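Local atomic coordinates of cytochrome c (Shewanella violacea, PDB entry 6A3L), a protein that carries a covalently bound heme c and, as a member of the cytochrome c' family, probably takes part in electron transfer. Residues L55-F60 / S80-K85. Residues are numbered along the deposited sequence; the frame is centred on the assembly and turned at random.
With HEC (heme c), chain C.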
# COMPACT_ATOMS: atom_id res chain seq x y z
N LEU A 55 3.89 6.21 -0.83
CA LEU A 55 4.14 5.55 -2.12
C LEU A 55 3.88 6.37 -3.37
O LEU A 55 4.70 6.33 -4.30
CB LEU A 55 3.32 4.26 -2.23
CG LEU A 55 3.42 3.37 -1.02
CD1 LEU A 55 2.65 2.05 -1.18
CD2 LEU A 55 4.88 3.15 -0.72
N PRO A 56 2.75 7.09 -3.49
CA PRO A 56 2.35 7.60 -4.81
C PRO A 56 3.30 8.63 -5.41
O PRO A 56 3.33 8.76 -6.65
CB PRO A 56 0.96 8.20 -4.57
CG PRO A 56 0.88 8.44 -3.12
CD PRO A 56 1.75 7.42 -2.46
N LEU A 57 4.05 9.38 -4.61
CA LEU A 57 4.85 10.45 -5.21
C LEU A 57 5.78 9.90 -6.29
O LEU A 57 5.90 10.50 -7.37
CB LEU A 57 5.64 11.22 -4.15
CG LEU A 57 6.28 12.50 -4.72
CD1 LEU A 57 5.23 13.44 -5.33
CD2 LEU A 57 7.10 13.24 -3.68
N GLU A 58 6.41 8.75 -6.02
CA GLU A 58 7.29 8.10 -7.00
C GLU A 58 6.61 7.89 -8.35
O GLU A 58 7.28 7.94 -9.39
CB GLU A 58 7.78 6.76 -6.43
CG GLU A 58 8.63 5.93 -7.38
CD GLU A 58 9.18 4.70 -6.71
OE1 GLU A 58 9.08 4.63 -5.48
OE2 GLU A 58 9.70 3.80 -7.41
N GLY A 59 5.30 7.67 -8.34
CA GLY A 59 4.55 7.48 -9.57
C GLY A 59 4.49 8.68 -10.50
O GLY A 59 4.17 8.52 -11.67
N PHE A 60 4.75 9.88 -9.99
CA PHE A 60 4.57 11.07 -10.82
C PHE A 60 5.86 11.41 -11.56
O PHE A 60 6.42 12.50 -11.47
CB PHE A 60 4.06 12.23 -9.97
CG PHE A 60 2.65 12.01 -9.50
CD1 PHE A 60 1.59 12.26 -10.34
CD2 PHE A 60 2.41 11.45 -8.25
CE1 PHE A 60 0.30 12.02 -9.92
CE2 PHE A 60 1.14 11.21 -7.83
CZ PHE A 60 0.07 11.48 -8.66
N SER A 80 7.40 21.45 -7.45
CA SER A 80 7.86 21.82 -6.12
C SER A 80 6.70 21.89 -5.12
O SER A 80 6.77 21.33 -4.03
CB SER A 80 8.61 23.15 -6.20
OG SER A 80 9.21 23.47 -4.97
N ASP A 81 5.61 22.58 -5.50
CA ASP A 81 4.45 22.72 -4.63
C ASP A 81 3.69 21.40 -4.46
O ASP A 81 3.15 21.11 -3.38
CB ASP A 81 3.51 23.80 -5.17
CG ASP A 81 2.19 23.87 -4.42
OD1 ASP A 81 1.14 23.53 -5.01
OD2 ASP A 81 2.21 24.25 -3.23
N PHE A 82 3.60 20.61 -5.53
CA PHE A 82 2.90 19.33 -5.45
C PHE A 82 3.59 18.41 -4.45
O PHE A 82 2.94 17.81 -3.59
CB PHE A 82 2.82 18.70 -6.84
CG PHE A 82 2.12 17.36 -6.88
CD1 PHE A 82 0.75 17.29 -6.97
CD2 PHE A 82 2.85 16.18 -6.86
CE1 PHE A 82 0.10 16.05 -7.03
CE2 PHE A 82 2.22 14.94 -6.92
CZ PHE A 82 0.84 14.87 -7.01
N ASP A 83 4.92 18.33 -4.53
CA ASP A 83 5.65 17.49 -3.59
C ASP A 83 5.41 17.96 -2.16
O ASP A 83 5.24 17.14 -1.25
CB ASP A 83 7.16 17.51 -3.89
CG ASP A 83 7.51 16.85 -5.24
OD1 ASP A 83 6.59 16.44 -5.99
OD2 ASP A 83 8.72 16.73 -5.52
N ALA A 84 5.37 19.27 -1.96
CA ALA A 84 5.11 19.82 -0.64
C ALA A 84 3.76 19.35 -0.10
O ALA A 84 3.66 18.92 1.06
CB ALA A 84 5.16 21.35 -0.70
N LYS A 85 2.72 19.41 -0.92
CA LYS A 85 1.41 18.93 -0.48
C LYS A 85 1.46 17.46 -0.11
O LYS A 85 0.85 17.03 0.88
CB LYS A 85 0.36 19.18 -1.57
CG LYS A 85 0.12 20.67 -1.87
CD LYS A 85 -0.93 20.89 -2.95
CE LYS A 85 -1.22 22.36 -3.16
NZ LYS A 85 -1.70 23.00 -1.91
FE HEC C . -5.55 11.56 -4.27
CHA HEC C . -6.18 10.13 -7.37
CHB HEC C . -7.72 9.38 -2.81
CHC HEC C . -4.43 12.49 -1.10
CHD HEC C . -3.27 13.62 -5.69
NA HEC C . -6.70 10.04 -4.97
C1A HEC C . -6.85 9.63 -6.28
C2A HEC C . -7.85 8.61 -6.30
C3A HEC C . -8.27 8.39 -5.05
C4A HEC C . -7.56 9.29 -4.18
CMA HEC C . -9.35 7.37 -4.60
CAA HEC C . -8.32 7.87 -7.55
CBA HEC C . -7.27 6.77 -7.79
CGA HEC C . -7.82 5.83 -8.83
O1A HEC C . -8.56 4.91 -8.41
O2A HEC C . -7.55 6.00 -10.05
NB HEC C . -5.95 10.99 -2.27
C1B HEC C . -6.98 10.13 -1.93
C2B HEC C . -7.14 10.18 -0.49
C3B HEC C . -6.24 11.06 0.01
C4B HEC C . -5.47 11.57 -1.11
CMB HEC C . -8.21 9.35 0.26
CAB HEC C . -6.02 11.43 1.50
CBB HEC C . -6.13 10.51 2.47
NC HEC C . -4.10 12.78 -3.54
C1C HEC C . -3.85 13.08 -2.21
C2C HEC C . -2.84 14.13 -2.18
C3C HEC C . -2.53 14.47 -3.44
C4C HEC C . -3.31 13.61 -4.32
CMC HEC C . -2.31 14.75 -0.87
CAC HEC C . -1.51 15.54 -3.94
CBC HEC C . -0.37 15.79 -3.28
ND HEC C . -4.86 11.80 -6.18
C1D HEC C . -3.91 12.74 -6.54
C2D HEC C . -3.71 12.66 -7.96
C3D HEC C . -4.52 11.69 -8.44
C4D HEC C . -5.26 11.14 -7.32
CMD HEC C . -2.73 13.55 -8.76
CAD HEC C . -4.63 11.24 -9.91
CBD HEC C . -3.92 9.90 -10.15
CGD HEC C . -4.07 9.49 -11.59
O1D HEC C . -5.21 9.18 -12.02
O2D HEC C . -3.06 9.48 -12.33
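F82, on helix 79-99, points its ring edge at the face of F60, making a T-shaped pair with centroids 4.9 Å apart and planes at 68°. The leading edge is CE2 and CZ: F82 CE2 comes within 3.7 Å of F60 CD2, while F82 CZ lies above the centre of the F60 ring. Phenylalanine suits both places, having no polar atoms to satisfy: F60 offers a face to F82 and carbon contact to a heme methyl, F82 an edge to F60 and a face to heme CBC. F82 reaches across because its CG is anti to the backbone N (chi1 180°), which extends the ring from the helix toward 55-60. L57 completes the apolar contact: its CD1 rests 3.7 Å from F82 CE2 and also lies 3.4 Å from D83 OD1, with CD2 further off beside the carboxylate. D83 OD1 forms a salt bridge with K79 NZ, just before the segment.

Both rings also meet heme c. F60 CZ touches its methyl CMD at 3.5 Å, and F82 CE1 approaches CAC at 3.5 Å. Replacing F60 by an alanine removes the ring, and the F82 edge would probably lose the aromatic face it meets and the heme methyl CMD a close neighbour. Further out, F60 O accepts a hydrogen bond from W76 NE1, and F82 forms a second edge-to-face pair with Y126 of helix 105-126. Dispersion and weak ring electrostatics thus join the loop after helix 39-53 to helix 79-99, giving one part of the heme pocket of this cytochrome c' an aromatic lining.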